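Side-chain contacts in uncharacterized protein (Vibrio parahaemolyticus, PDB 1ZBP), which is of unknown function but belongs to the ImpE family, so it may, like some relatives, be an accessory protein of type VI secretion: residues Lys82-Ala85 against Ala89-Lys92; Lys102-Phe107 against Leu124-Leu129; Asn108-Met111 against Glu117-Ser120. One frame throughout, in Å; residues are numbered along the deposited sequence.

Contact 1 (Lys82-Ala85 against Ala89-Lys92); sequences KDFA and ATAK
The aromatic ring of Phe84 meets Ala89 at its edge and Thr90 obliquely. Near the ring plane, Phe84 CD2 lies 4.3 Å from the backbone N of Ala89. The methyl CG2 of Thr90 approaches between face and edge, on the CD2 and CE2 side. Its modelled separation from Phe84 CE2 is too short for two carbons, so the exact fit there is doubtful. Thr90 CB is placed more reasonably, 3.6 Å from Phe84 CD2. The other side of the ring plane faces helix 98-113, where the side chain of Asn108 lies.

Phe84 has CG anti to its backbone N (chi1 173°). This carries the ring away from the last turn of its helix and over to Thr90. In Thr90, CG2 is modelled on the ring side, though its exact place is uncertain, while OG1 is hydrogen-bonded to the carbonyl O of Tyr165. The hydroxyl therefore has its partner on a neighbouring strand and makes no polar bond to the helix end. Ala89 adds its small side chain, which points toward the helix. Its CA is 5.3 Å from the CA of Phe84, the nearest pair of CA atoms across the two segments. No hydrogen bond joins the segments; the contact is packing, mostly apolar.

The contact marks the exit from helix 65-84. Ala85 is the first residue to leave helical geometry, and the chain turns back so that Ala89 and Thr90 pass the Phe84 side chain. Strand 91-92 then follows, parallel to strand 165-169, with backbone bonding between Ala91 and Tyr165. Leu167 of that strand touches both Phe84 and Thr90. Val105 and Asn108 of helix 98-113 also pack on Phe84, placing its buried ring between helix and sheet.

Contact 2 (Lys102-Phe107 against Leu124-Leu129); sequences KSLVSF and LQIEEL
Ile126 carries the contact, facing Ser103, Leu104 and Phe107. One turn earlier on the same helix, Leu122 and Ala123 already pack on this face, Leu122 on Ser103 and Ala123 on Phe107. At Ile126, CG1 lies beside the backbone N and anti to the carbonyl carbon (chi1 -64°). This directs the longer branch at the opposing helix. CG1 meets the serine methylene, with Ser103 CB 4.0 Å from Ile126 CG1.

The two segments belong to an antiparallel helical hairpin made of helices 98-113 and 116-129. Their local axes run at 149° and come within 10.4 Å of each other. The nearest CA atoms are those of Ser103 and Ile126, where one partner is a small residue. A coiled coil is predicted for residues 112-139, which include this second helix.

The terminal methyl of Ile126 reaches further than CG1. Ile126 CD1 is 4.1 Å from Leu104 CD2, and this pair meets at a slant. Ile126 CD1 also lies 4.1 Å from Ser103 O, so the methyl packs on backbone as well as side chains. The same methyl, Ile126 CD1, is 4.4 Å from Phe107 CD2, coming obliquely to the ring. Glu127, the next residue, pairs with Arg130 in a salt bridge.

Contact 3 (Asn108-Met111 against Glu117-Ser120); sequences NLSM and EQVS
The first torsions of Ser110 and Gln118 bring their polar groups together, and Val119 packs beside them. Ser110 OG is anti to the carbonyl carbon and beside the backbone N (chi1 -70°). Gln118 has CG anti to the backbone N (chi1 -169°) and is extended beyond it, so its amide reaches past the serine. The groups come close, with Ser110 OG 2.7 Å from Gln118 NE2. This is not a hydrogen bond, because the angle is poor. The hydroxyl oxygen stands over the flat face of the amide, and Ser110 OG is 3.1 Å from Gln118 CD. Each polar group has a proper partner within or near its own helix. Ser110 OG bonds to the carbonyl O of Ser106, one turn back. Gln118 NE2 bonds to Asp115 OD2 in the turn.

These residues lie near the closed end of a helical hairpin. Helix 98-113 ends just beyond Met111, and helix 116-129 starts just before Glu117. The backbones are correspondingly close, with the CA atoms of Ser110 and Val119 6.0 Å apart. The small serine side chain lies at this close point, facing Val119.

Val119 supplies the apolar part. Its CG1 methyl packs tightly on the serine methylene, at 3.4 Å from Ser110 CB. Val119 CG1 is also 3.8 Å from the backbone N of Met111. Along the side chain of Met111, deposited as selenomethionine, the nearest atom is CG, 4.3 Å from Val119 CG1. Met111 also touches Ile229 in a loop.

In the fold
From the N terminus, contact 1 comes first. It closes the short turn between the end of helix 65-84 and strand 91-92. The chain then enters helix 98-113, turns, and returns as helix 116-129. Contacts 2 and 3 both join these two helices. Contact 3 closes the short loop near the turn, and contact 2 closes a longer one around it. Contact 1 is in series with both, and none cross. Contacts 2 and 3 touch each other through Phe107 and Val119. Contact 1 packs directly on both through helix 98-113. This helix, one arm of the hairpin, thus also lies against the end of helix 65-84 and beside strand 91-92.

Contact 1 (Lys82-Ala85 against Ala89-Lys92)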
ATOM      1  N   LYS A  82       4.052   1.286  -8.188  1.00 42.48           N
ATOM      2  CA  LYS A  82       5.499   1.433  -8.230  1.00 44.97           C
ATOM      3  C   LYS A  82       5.832   2.376  -9.376  1.00 46.19           C
ATOM      4  O   LYS A  82       6.800   3.129  -9.313  1.00 47.13           O
ATOM      5  CB  LYS A  82       6.186   0.084  -8.443  1.00 45.95           C
ATOM      6  CG  LYS A  82       7.682   0.131  -8.188  1.00 49.25           C
ATOM      7  CD  LYS A  82       8.300  -1.261  -8.157  1.00 50.87           C
ATOM      8  CE  LYS A  82       8.758  -1.707  -9.531  1.00 50.97           C
ATOM      9  NZ  LYS A  82       9.449  -3.024  -9.447  1.00 52.37           N
ATOM     10  N   ASP A  83       5.014   2.350 -10.426  1.00 47.29           N
ATOM     11  CA  ASP A  83       5.262   3.238 -11.551  1.00 48.62           C
ATOM     12  C   ASP A  83       4.796   4.655 -11.256  1.00 49.51           C
ATOM     13  O   ASP A  83       5.448   5.626 -11.645  1.00 49.98           O
ATOM     14  CB  ASP A  83       4.598   2.706 -12.823  1.00 48.63           C
ATOM     15  CG  ASP A  83       5.223   1.406 -13.296  1.00 47.68           C
ATOM     16  OD1 ASP A  83       6.458   1.279 -13.183  1.00 47.56           O
ATOM     17  OD2 ASP A  83       4.488   0.525 -13.789  1.00 47.62           O
ATOM     18  N   PHE A  84       3.675   4.780 -10.557  1.00 49.32           N
ATOM     19  CA  PHE A  84       3.171   6.098 -10.222  1.00 49.15           C
ATOM     20  C   PHE A  84       4.218   6.912  -9.463  1.00 51.01           C
ATOM     21  O   PHE A  84       4.182   8.143  -9.460  1.00 51.70           O
ATOM     22  CB  PHE A  84       1.888   5.984  -9.400  1.00 46.60           C
ATOM     23  CG  PHE A  84       1.397   7.293  -8.878  1.00 43.96           C
ATOM     24  CD1 PHE A  84       1.726   7.705  -7.593  1.00 42.26           C
ATOM     25  CD2 PHE A  84       0.657   8.141  -9.690  1.00 42.41           C
ATOM     26  CE1 PHE A  84       1.322   8.943  -7.125  1.00 44.10           C
ATOM     27  CE2 PHE A  84       0.248   9.383  -9.232  1.00 43.85           C
ATOM     28  CZ  PHE A  84       0.580   9.789  -7.947  1.00 43.91           C
ATOM     29  N   ALA A  85       5.161   6.226  -8.827  1.00 53.81           N
ATOM     30  CA  ALA A  85       6.216   6.908  -8.082  1.00 56.39           C
ATOM     31  C   ALA A  85       7.051   7.797  -9.020  1.00 57.66           C
ATOM     32  O   ALA A  85       8.066   8.357  -8.608  1.00 58.27           O
ATOM     33  CB  ALA A  85       7.112   5.877  -7.382  1.00 57.84           C
ATOM     34  N   ALA A  89      -0.169   6.654 -13.586  1.00 60.03           N
ATOM     35  CA  ALA A  89      -0.696   5.301 -13.729  1.00 57.38           C
ATOM     36  C   ALA A  89      -1.645   4.996 -12.574  1.00 56.24           C
ATOM     37  O   ALA A  89      -1.846   3.839 -12.215  1.00 55.43           O
ATOM     38  CB  ALA A  89       0.450   4.297 -13.732  1.00 56.76           C
ATOM     39  N   THR A  90      -2.234   6.043 -12.006  1.00 55.13           N
ATOM     40  CA  THR A  90      -3.139   5.895 -10.876  1.00 53.80           C
ATOM     41  C   THR A  90      -4.492   6.580 -11.095  1.00 52.63           C
ATOM     42  O   THR A  90      -4.589   7.596 -11.786  1.00 52.68           O
ATOM     43  CB  THR A  90      -2.491   6.487  -9.611  1.00 54.07           C
ATOM     44  OG1 THR A  90      -3.241   6.102  -8.455  1.00 56.61           O
ATOM     45  CG2 THR A  90      -2.479   8.002  -9.688  1.00 55.36           C
ATOM     46  N   ALA A  91      -5.534   6.024 -10.492  1.00 51.62           N
ATOM     47  CA  ALA A  91      -6.869   6.593 -10.605  1.00 50.98           C
ATOM     48  C   ALA A  91      -7.239   7.203  -9.261  1.00 52.20           C
ATOM     49  O   ALA A  91      -7.853   6.546  -8.421  1.00 54.88           O
ATOM     50  CB  ALA A  91      -7.873   5.510 -10.984  1.00 49.98           C
ATOM     51  N   LYS A  92      -6.864   8.456  -9.047  1.00 50.27           N
ATOM     52  CA  LYS A  92      -7.184   9.105  -7.789  1.00 50.89           C
ATOM     53  C   LYS A  92      -8.525   9.816  -7.772  1.00 50.62           C
ATOM     54  O   LYS A  92      -8.798  10.683  -8.598  1.00 49.04           O
ATOM     55  CB  LYS A  92      -6.090  10.086  -7.411  1.00 51.73           C
ATOM     56  CG  LYS A  92      -5.700  11.002  -8.519  1.00 49.08           C
ATOM     57  CD  LYS A  92      -4.586  11.869  -8.042  1.00 51.47           C
ATOM     58  CE  LYS A  92      -5.037  12.702  -6.857  1.00 50.61           C
ATOM     59  NZ  LYS A  92      -3.936  13.587  -6.372  1.00 51.11           N
TER

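Contact 2 (Lys102-Phe107 against Leu124-Leu129)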
ATOM      1  N   LYS A 102      -2.491  16.987 -10.760  1.00 59.16           N
ATOM      2  CA  LYS A 102      -1.276  17.393 -11.455  1.00 59.44           C
ATOM      3  C   LYS A 102      -0.165  17.561 -10.422  1.00 57.90           C
ATOM      4  O   LYS A 102       0.945  17.063 -10.605  1.00 57.72           O
ATOM      5  CB  LYS A 102      -1.495  18.712 -12.213  1.00 61.91           C
ATOM      6  CG  LYS A 102      -1.530  18.557 -13.740  1.00 64.20           C
ATOM      7  CD  LYS A 102      -1.509  19.916 -14.461  1.00 66.33           C
ATOM      8  CE  LYS A 102      -0.239  20.728 -14.147  1.00 66.62           C
ATOM      9  NZ  LYS A 102       1.025  20.108 -14.668  1.00 65.44           N
ATOM     10  N   SER A 103      -0.468  18.255  -9.330  1.00 56.80           N
ATOM     11  CA  SER A 103       0.518  18.464  -8.281  1.00 56.05           C
ATOM     12  C   SER A 103       1.090  17.137  -7.755  1.00 55.29           C
ATOM     13  O   SER A 103       2.300  17.022  -7.556  1.00 55.74           O
ATOM     14  CB  SER A 103      -0.098  19.271  -7.132  1.00 57.14           C
ATOM     15  OG  SER A 103      -0.495  20.561  -7.567  1.00 57.05           O
ATOM     16  N   LEU A 104       0.232  16.138  -7.538  1.00 53.91           N
ATOM     17  CA  LEU A 104       0.686  14.831  -7.035  1.00 52.74           C
ATOM     18  C   LEU A 104       1.652  14.117  -7.987  1.00 52.41           C
ATOM     19  O   LEU A 104       2.660  13.549  -7.548  1.00 50.56           O
ATOM     20  CB  LEU A 104      -0.510  13.910  -6.741  1.00 52.05           C
ATOM     21  CG  LEU A 104      -1.146  13.942  -5.342  1.00 52.70           C
ATOM     22  CD1 LEU A 104      -0.108  13.564  -4.285  1.00 54.45           C
ATOM     23  CD2 LEU A 104      -1.703  15.318  -5.052  1.00 53.62           C
ATOM     24  N   VAL A 105       1.339  14.132  -9.282  1.00 51.57           N
ATOM     25  CA  VAL A 105       2.199  13.501 -10.275  1.00 50.93           C
ATOM     26  C   VAL A 105       3.502  14.302 -10.452  1.00 49.49           C
ATOM     27  O   VAL A 105       4.575  13.716 -10.569  1.00 49.37           O
ATOM     28  CB  VAL A 105       1.477  13.359 -11.642  1.00 52.28           C
ATOM     29  CG1 VAL A 105       0.208  12.526 -11.485  1.00 51.92           C
ATOM     30  CG2 VAL A 105       1.138  14.719 -12.195  1.00 54.80           C
ATOM     31  N   SER A 106       3.409  15.634 -10.447  1.00 49.17           N
ATOM     32  CA  SER A 106       4.590  16.492 -10.593  1.00 48.85           C
ATOM     33  C   SER A 106       5.524  16.332  -9.393  1.00 50.09           C
ATOM     34  O   SER A 106       6.742  16.535  -9.515  1.00 49.78           O
ATOM     35  CB  SER A 106       4.194  17.972 -10.736  1.00 49.75           C
ATOM     36  OG  SER A 106       3.627  18.260 -12.014  1.00 47.27           O
ATOM     37  N   PHE A 107       4.948  15.975  -8.238  1.00 49.25           N
ATOM     38  CA  PHE A 107       5.717  15.757  -7.008  1.00 47.49           C
ATOM     39  C   PHE A 107       6.689  14.603  -7.256  1.00 48.50           C
ATOM     40  O   PHE A 107       7.883  14.717  -6.964  1.00 50.12           O
ATOM     41  CB  PHE A 107       4.778  15.421  -5.833  1.00 46.02           C
ATOM     42  CG  PHE A 107       5.491  15.114  -4.531  1.00 43.21           C
ATOM     43  CD1 PHE A 107       6.149  13.898  -4.340  1.00 42.64           C
ATOM     44  CD2 PHE A 107       5.507  16.045  -3.495  1.00 43.06           C
ATOM     45  CE1 PHE A 107       6.813  13.611  -3.137  1.00 41.35           C
ATOM     46  CE2 PHE A 107       6.168  15.767  -2.293  1.00 41.51           C
ATOM     47  CZ  PHE A 107       6.824  14.547  -2.114  1.00 40.92           C
ATOM     48  N   LEU A 124       4.129  21.510   0.267  1.00 56.39           N
ATOM     49  CA  LEU A 124       3.426  22.536   1.037  1.00 57.00           C
ATOM     50  C   LEU A 124       2.082  22.919   0.420  1.00 57.12           C
ATOM     51  O   LEU A 124       1.104  23.132   1.141  1.00 57.61           O
ATOM     52  CB  LEU A 124       4.307  23.784   1.188  1.00 56.74           C
ATOM     53  CG  LEU A 124       5.577  23.605   2.037  1.00 58.51           C
ATOM     54  CD1 LEU A 124       6.550  24.747   1.765  1.00 58.52           C
ATOM     55  CD2 LEU A 124       5.209  23.547   3.515  1.00 57.14           C
ATOM     56  N   GLN A 125       2.034  23.004  -0.909  1.00 56.99           N
ATOM     57  CA  GLN A 125       0.798  23.360  -1.620  1.00 57.96           C
ATOM     58  C   GLN A 125      -0.279  22.280  -1.423  1.00 56.65           C
ATOM     59  O   GLN A 125      -1.441  22.587  -1.149  1.00 55.93           O
ATOM     60  CB  GLN A 125       1.080  23.551  -3.124  1.00 60.18           C
ATOM     61  CG  GLN A 125       2.055  24.689  -3.448  1.00 64.19           C
ATOM     62  CD  GLN A 125       2.288  24.891  -4.948  1.00 66.43           C
ATOM     63  OE1 GLN A 125       2.747  23.986  -5.653  1.00 66.80           O
ATOM     64  NE2 GLN A 125       1.984  26.093  -5.433  1.00 66.80           N
ATOM     65  N   ILE A 126       0.121  21.017  -1.564  1.00 55.14           N
ATOM     66  CA  ILE A 126      -0.785  19.884  -1.395  1.00 53.34           C
ATOM     67  C   ILE A 126      -1.331  19.876   0.039  1.00 53.41           C
ATOM     68  O   ILE A 126      -2.537  19.732   0.249  1.00 52.64           O
ATOM     69  CB  ILE A 126      -0.042  18.561  -1.719  1.00 52.10           C
ATOM     70  CG1 ILE A 126       0.370  18.574  -3.196  1.00 50.34           C
ATOM     71  CG2 ILE A 126      -0.921  17.358  -1.424  1.00 50.41           C
ATOM     72  CD1 ILE A 126       1.377  17.518  -3.571  1.00 48.36           C
ATOM     73  N   GLU A 127      -0.444  20.050   1.018  1.00 53.77           N
ATOM     74  CA  GLU A 127      -0.840  20.083   2.426  1.00 54.27           C
ATOM     75  C   GLU A 127      -1.750  21.264   2.742  1.00 54.35           C
ATOM     76  O   GLU A 127      -2.589  21.193   3.637  1.00 55.04           O
ATOM     77  CB  GLU A 127       0.389  20.170   3.325  1.00 54.43           C
ATOM     78  CG  GLU A 127       0.069  20.630   4.746  1.00 55.68           C
ATOM     79  CD  GLU A 127      -0.866  19.689   5.480  1.00 57.82           C
ATOM     80  OE1 GLU A 127      -1.285  20.034   6.609  1.00 59.31           O
ATOM     81  OE2 GLU A 127      -1.174  18.599   4.938  1.00 55.82           O
ATOM     82  N   GLU A 128      -1.556  22.356   2.014  1.00 55.29           N
ATOM     83  CA  GLU A 128      -2.352  23.566   2.187  1.00 55.60           C
ATOM     84  C   GLU A 128      -3.781  23.301   1.715  1.00 54.89           C
ATOM     85  O   GLU A 128      -4.746  23.792   2.298  1.00 54.55           O
ATOM     86  CB  GLU A 128      -1.742  24.706   1.364  1.00 58.23           C
ATOM     87  CG  GLU A 128      -2.402  26.047   1.594  1.00 61.16           C
ATOM     88  CD  GLU A 128      -2.214  26.533   3.014  1.00 64.00           C
ATOM     89  OE1 GLU A 128      -1.084  26.962   3.350  1.00 63.71           O
ATOM     90  OE2 GLU A 128      -3.194  26.470   3.793  1.00 65.77           O
ATOM     91  N   LEU A 129      -3.901  22.514   0.651  1.00 53.65           N
ATOM     92  CA  LEU A 129      -5.195  22.175   0.085  1.00 53.05           C
ATOM     93  C   LEU A 129      -5.870  21.013   0.814  1.00 51.14           C
ATOM     94  O   LEU A 129      -7.077  20.802   0.661  1.00 50.00           O
ATOM     95  CB  LEU A 129      -5.041  21.831  -1.399  1.00 53.68           C
ATOM     96  CG  LEU A 129      -4.688  23.007  -2.309  1.00 55.37           C
ATOM     97  CD1 LEU A 129      -4.352  22.511  -3.710  1.00 55.96           C
ATOM     98  CD2 LEU A 129      -5.859  23.978  -2.335  1.00 55.03           C
TER

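Contact 3 (Asn108-Met111 against Glu117-Ser120)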
ATOM      1  N   ASN A 108       6.191  13.500  -7.813  1.00 47.70           N
ATOM      2  CA  ASN A 108       7.054  12.354  -8.101  1.00 48.49           C
ATOM      3  C   ASN A 108       7.991  12.645  -9.265  1.00 49.53           C
ATOM      4  O   ASN A 108       9.148  12.223  -9.255  1.00 48.10           O
ATOM      5  CB  ASN A 108       6.221  11.109  -8.400  1.00 47.19           C
ATOM      6  CG  ASN A 108       5.565  10.542  -7.158  1.00 46.99           C
ATOM      7  OD1 ASN A 108       6.244  10.163  -6.199  1.00 46.50           O
ATOM      8  ND2 ASN A 108       4.242  10.477  -7.169  1.00 43.97           N
ATOM      9  N   LEU A 109       7.493  13.365 -10.267  1.00 52.17           N
ATOM     10  CA  LEU A 109       8.310  13.716 -11.428  1.00 55.04           C
ATOM     11  C   LEU A 109       9.519  14.535 -10.986  1.00 56.98           C
ATOM     12  O   LEU A 109      10.584  14.445 -11.589  1.00 58.25           O
ATOM     13  CB  LEU A 109       7.482  14.504 -12.451  1.00 54.32           C
ATOM     14  CG  LEU A 109       6.656  13.633 -13.396  1.00 55.21           C
ATOM     15  CD1 LEU A 109       5.712  14.480 -14.239  1.00 54.60           C
ATOM     16  CD2 LEU A 109       7.615  12.846 -14.282  1.00 54.39           C
ATOM     17  N   SER A 110       9.345  15.329  -9.931  1.00 58.49           N
ATOM     18  CA  SER A 110      10.430  16.142  -9.394  1.00 59.95           C
ATOM     19  C   SER A 110      11.319  15.310  -8.473  1.00 61.64           C
ATOM     20  O   SER A 110      12.518  15.565  -8.368  1.00 62.44           O
ATOM     21  CB  SER A 110       9.885  17.339  -8.609  1.00 59.31           C
ATOM     22  OG  SER A 110       9.280  18.296  -9.452  1.00 59.17           O
HETATM   23  N   MSE A 111      10.736  14.331  -7.785  1.00 63.58           N
HETATM   24  CA  MSE A 111      11.518  13.478  -6.893  1.00 64.17           C
HETATM   25  C   MSE A 111      12.573  12.746  -7.709  1.00 64.00           C
HETATM   26  O   MSE A 111      13.707  12.572  -7.266  1.00 63.59           O
HETATM   27  CB  MSE A 111      10.623  12.458  -6.182  1.00 66.05           C
HETATM   28  CG  MSE A 111      10.066  12.928  -4.840  1.00 69.28           C
HETATM   29 SE   MSE A 111      11.453  13.151  -3.492  1.00 74.32          SE
HETATM   30  CE  MSE A 111      12.126  11.336  -3.472  1.00 71.25           C
ATOM     31  N   GLU A 117      13.539  21.428  -5.033  1.00 67.74           N
ATOM     32  CA  GLU A 117      13.051  22.766  -4.740  1.00 68.81           C
ATOM     33  C   GLU A 117      11.568  22.809  -5.078  1.00 67.96           C
ATOM     34  O   GLU A 117      10.794  23.532  -4.448  1.00 68.31           O
ATOM     35  CB  GLU A 117      13.813  23.811  -5.564  1.00 70.34           C
ATOM     36  CG  GLU A 117      13.666  25.243  -5.041  1.00 73.68           C
ATOM     37  CD  GLU A 117      14.267  25.435  -3.648  1.00 75.68           C
ATOM     38  OE1 GLU A 117      13.745  24.833  -2.679  1.00 76.00           O
ATOM     39  OE2 GLU A 117      15.266  26.185  -3.524  1.00 75.40           O
ATOM     40  N   GLN A 118      11.175  22.025  -6.077  1.00 66.73           N
ATOM     41  CA  GLN A 118       9.780  21.967  -6.495  1.00 65.43           C
ATOM     42  C   GLN A 118       9.017  20.973  -5.603  1.00 64.36           C
ATOM     43  O   GLN A 118       7.818  21.139  -5.367  1.00 63.60           O
ATOM     44  CB  GLN A 118       9.692  21.542  -7.963  1.00 65.60           C
ATOM     45  CG  GLN A 118       8.307  21.695  -8.579  1.00 66.79           C
ATOM     46  CD  GLN A 118       8.224  21.119  -9.983  1.00 67.08           C
ATOM     47  OE1 GLN A 118       7.140  21.022 -10.567  1.00 67.21           O
ATOM     48  NE2 GLN A 118       9.371  20.738 -10.535  1.00 66.79           N
ATOM     49  N   VAL A 119       9.717  19.952  -5.104  1.00 62.07           N
ATOM     50  CA  VAL A 119       9.092  18.966  -4.231  1.00 61.32           C
ATOM     51  C   VAL A 119       8.729  19.646  -2.913  1.00 61.35           C
ATOM     52  O   VAL A 119       7.681  19.373  -2.322  1.00 60.15           O
ATOM     53  CB  VAL A 119      10.034  17.758  -3.945  1.00 60.50           C
ATOM     54  CG1 VAL A 119      10.570  17.189  -5.246  1.00 58.38           C
ATOM     55  CG2 VAL A 119      11.172  18.173  -3.036  1.00 60.48           C
ATOM     56  N   SER A 120       9.604  20.544  -2.468  1.00 61.59           N
ATOM     57  CA  SER A 120       9.407  21.293  -1.231  1.00 60.96           C
ATOM     58  C   SER A 120       8.230  22.239  -1.393  1.00 61.44           C
ATOM     59  O   SER A 120       7.492  22.486  -0.443  1.00 62.85           O
ATOM     60  CB  SER A 120      10.664  22.103  -0.899  1.00 60.91           C
ATOM     61  OG  SER A 120      10.526  22.812   0.321  1.00 60.90           O
TER